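Local coordinates for GCN5-related N-acetyltransferase (Anabaena variabilis, PDB 2OZG), which transfers an acetyl group from acetyl-CoA to an amino group as a GNAT-family N-acetyltransferase, perhaps acting on aminoglycosides, at the interface of chains A and B. Coordinates in Å, arbitrary orientation; residue numbers count along the deposited sequence, not the author numbering. Chains: chain A/B, GCN5-related N-acetyltransferase.

The interface of chains A and B. Residues chain A 136, 140, 265-266, 280, 283, 389; chain B 136, 140, 265-266, 280, 283, 389.
Two copies of this GNAT-family acetyltransferase meet here across a two-fold axis, so every contact recurs with the chains exchanged; whether the pair is the biological assembly cannot be told from the model alone. The packed part is mainly aliphatic, with serine hydroxyls at its rim. At its centre A:Val265 and B:Val265 run antiparallel alongside each other, each with CG1 anti to its backbone N (chi1 -177°) and turned toward the axis; the two methyls are modelled too close for their spacing to mean anything. Beside them A:Ile266 reaches over obliquely, and its terminal methyl CD1 rests 3.8 Å from CB of B:Val265. That same CD1 lies 3.9 Å from the hydroxyl OG of B:Ser389, with B:Ser136 a little farther off, so the isoleucine tip is flanked by a valine and two serine side chains of the partner.

Toward the wetter side, the amide of B:Gln283 is wedged against A:Ile280 and the tip of A:Trp140, its polar ends turned to water. CG is tucked between the backbone N and C, the sterically tighter choice (chi1 66°), and the chain then runs extended, crossing both residues at about a right angle. CH2 of the A:Trp140 indole lies 4.0 Å from CD of B:Gln283, with ring and amide planes inclined at 44°. Within chain A, CG1 of A:Ile280 sits 3.4 Å above the indole plane, toward the rim, and backs one face of the ring.

No direct polar bond joins the chains in this patch; water does the bridging. The oxygen of water 1, in plane at the A:Trp140 ring edge, is 2.8 Å from OE1 of B:Gln283 and bridges it to the carbonyl O of A:Val265; both partners are acceptors, so the water would donate to each. At the other end of the amide, NE2 of B:Gln283 is 3.2 Å from the oxygen of water 3, a nearly straight bond that, with water 1, should limit the amide's rotation. Water 3 also receives the backbone N-H of A:Ile280, its N 3.0 Å from the water oxygen.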
loop_
_atom_site.group_PDB
_atom_site.type_symbol
_atom_site.label_atom_id
_atom_site.label_comp_id
_atom_site.label_asym_id
_atom_site.label_seq_id
_atom_site.Cartn_x
_atom_site.Cartn_y
_atom_site.Cartn_z
ATOM N N SER A 136 -1.595 -16.709 25.858
ATOM C CA SER A 136 -1.560 -16.214 24.488
ATOM C C SER A 136 -2.724 -16.612 23.604
ATOM O O SER A 136 -3.428 -17.578 23.882
ATOM C CB SER A 136 -0.265 -16.706 23.835
ATOM O OG SER A 136 0.863 -16.257 24.586
ATOM N N TRP A 140 -2.769 -17.161 12.903
ATOM C CA TRP A 140 -1.848 -17.535 11.877
ATOM C C TRP A 140 -2.484 -17.407 10.519
ATOM O O TRP A 140 -3.671 -17.546 10.406
ATOM C CB TRP A 140 -1.450 -19.003 12.060
ATOM C CG TRP A 140 -0.512 -19.190 13.201
ATOM C CD1 TRP A 140 -0.842 -19.313 14.499
ATOM C CD2 TRP A 140 0.926 -19.227 13.137
ATOM N NE1 TRP A 140 0.288 -19.455 15.251
ATOM C CE2 TRP A 140 1.392 -19.419 14.443
ATOM C CE3 TRP A 140 1.843 -19.168 12.105
ATOM C CZ2 TRP A 140 2.764 -19.512 14.759
ATOM C CZ3 TRP A 140 3.222 -19.289 12.410
ATOM C CH2 TRP A 140 3.651 -19.455 13.744
ATOM N N VAL A 265 1.326 -19.600 20.016
ATOM C CA VAL A 265 2.366 -18.798 19.378
ATOM C C VAL A 265 3.435 -19.731 18.814
ATOM O O VAL A 265 3.986 -19.469 17.762
ATOM C CB VAL A 265 2.887 -17.739 20.350
ATOM C CG1 VAL A 265 3.899 -16.867 19.684
ATOM C CG2 VAL A 265 1.701 -16.839 20.806
ATOM N N ILE A 266 3.720 -20.835 19.503
ATOM C CA ILE A 266 4.589 -21.853 18.980
ATOM C C ILE A 266 3.682 -22.951 18.417
ATOM O O ILE A 266 3.531 -24.013 18.989
ATOM C CB ILE A 266 5.541 -22.443 20.050
ATOM C CG1 ILE A 266 6.257 -21.328 20.773
ATOM C CG2 ILE A 266 6.597 -23.335 19.347
ATOM C CD1 ILE A 266 7.283 -20.721 19.937
ATOM N N ILE A 280 2.473 -15.179 11.429
ATOM C CA ILE A 280 1.600 -14.738 12.468
ATOM C C ILE A 280 0.987 -13.417 12.012
ATOM O O ILE A 280 1.688 -12.497 11.729
ATOM C CB ILE A 280 2.339 -14.620 13.833
ATOM C CG1 ILE A 280 2.564 -16.027 14.399
ATOM C CG2 ILE A 280 1.565 -13.817 14.796
ATOM C CD1 ILE A 280 3.499 -16.081 15.618
ATOM N N GLN A 283 -1.388 -11.320 17.319
ATOM C CA GLN A 283 -1.370 -12.029 18.583
ATOM C C GLN A 283 -1.836 -11.115 19.693
ATOM O O GLN A 283 -1.857 -9.875 19.563
ATOM C CB GLN A 283 0.022 -12.512 18.895
ATOM C CG GLN A 283 0.972 -11.374 19.137
ATOM C CD GLN A 283 2.312 -11.857 19.533
ATOM O OE1 GLN A 283 2.480 -12.440 20.617
ATOM N NE2 GLN A 283 3.306 -11.601 18.681
ATOM N N SER A 389 3.262 -23.807 26.971
ATOM C CA SER A 389 2.959 -22.402 26.905
ATOM C C SER A 389 1.434 -22.228 26.844
ATOM O O SER A 389 0.752 -22.816 25.975
ATOM C CB SER A 389 3.642 -21.737 25.703
ATOM O OG SER A 389 3.657 -20.318 25.867
ATOM N N SER B 136 13.644 -21.321 17.597
ATOM C CA SER B 136 13.069 -20.112 17.020
ATOM C C SER B 136 13.975 -18.898 16.973
ATOM O O SER B 136 14.958 -18.814 17.702
ATOM C CB SER B 136 11.816 -19.749 17.821
ATOM O OG SER B 136 10.889 -20.836 17.799
ATOM N N TRP B 140 10.941 -8.630 16.568
ATOM C CA TRP B 140 9.886 -7.835 17.113
ATOM C C TRP B 140 10.027 -6.400 16.684
ATOM O O TRP B 140 11.117 -5.956 16.449
ATOM C CB TRP B 140 9.963 -7.866 18.642
ATOM C CG TRP B 140 9.496 -9.165 19.200
ATOM C CD1 TRP B 140 10.222 -10.290 19.328
ATOM C CD2 TRP B 140 8.168 -9.477 19.662
ATOM N NE1 TRP B 140 9.449 -11.279 19.867
ATOM C CE2 TRP B 140 8.185 -10.808 20.095
ATOM C CE3 TRP B 140 7.001 -8.748 19.793
ATOM C CZ2 TRP B 140 7.047 -11.454 20.624
ATOM C CZ3 TRP B 140 5.861 -9.381 20.350
ATOM C CH2 TRP B 140 5.913 -10.732 20.750
ATOM N N VAL B 265 9.970 -16.053 20.723
ATOM C CA VAL B 265 8.614 -15.856 20.220
ATOM C C VAL B 265 7.709 -15.444 21.380
ATOM O O VAL B 265 6.820 -14.635 21.207
ATOM C CB VAL B 265 8.150 -17.095 19.454
ATOM C CG1 VAL B 265 6.792 -16.876 18.873
ATOM C CG2 VAL B 265 9.137 -17.368 18.281
ATOM N N ILE B 266 7.947 -15.988 22.574
ATOM C CA ILE B 266 7.261 -15.548 23.757
ATOM C C ILE B 266 8.212 -14.589 24.479
ATOM O O ILE B 266 8.802 -14.913 25.491
ATOM C CB ILE B 266 6.866 -16.716 24.695
ATOM C CG1 ILE B 266 6.133 -17.779 23.913
ATOM C CG2 ILE B 266 5.921 -16.175 25.800
ATOM C CD1 ILE B 266 4.781 -17.357 23.574
ATOM N N ILE B 280 5.170 -8.945 16.136
ATOM C CA ILE B 280 6.167 -9.777 15.543
ATOM C C ILE B 280 6.244 -9.405 14.066
ATOM O O ILE B 280 5.274 -9.476 13.379
ATOM C CB ILE B 280 5.869 -11.288 15.770
ATOM C CG1 ILE B 280 6.204 -11.647 17.223
ATOM C CG2 ILE B 280 6.657 -12.134 14.857
ATOM C CD1 ILE B 280 5.728 -13.042 17.660
ATOM N N GLN B 283 9.465 -14.174 11.812
ATOM C CA GLN B 283 10.016 -15.259 12.599
ATOM C C GLN B 283 10.537 -16.345 11.685
ATOM O O GLN B 283 10.190 -16.426 10.490
ATOM C CB GLN B 283 8.961 -15.841 13.503
ATOM C CG GLN B 283 7.864 -16.513 12.728
ATOM C CD GLN B 283 6.882 -17.160 13.624
ATOM O OE1 GLN B 283 7.208 -18.136 14.321
ATOM N NE2 GLN B 283 5.647 -16.656 13.607
ATOM N N SER B 389 11.397 -22.459 25.896
ATOM C CA SER B 389 11.284 -22.553 24.464
ATOM C C SER B 389 12.618 -22.123 23.835
ATOM O O SER B 389 13.137 -21.019 24.114
ATOM C CB SER B 389 10.122 -21.704 23.935
ATOM O OG SER B 389 9.783 -22.104 22.606
HETATM O O HOH W 1 6.162 -20.031 16.157
HETATM O O HOH W 2 4.490 -13.588 22.259
HETATM O O HOH W 3 5.348 -14.322 11.431
#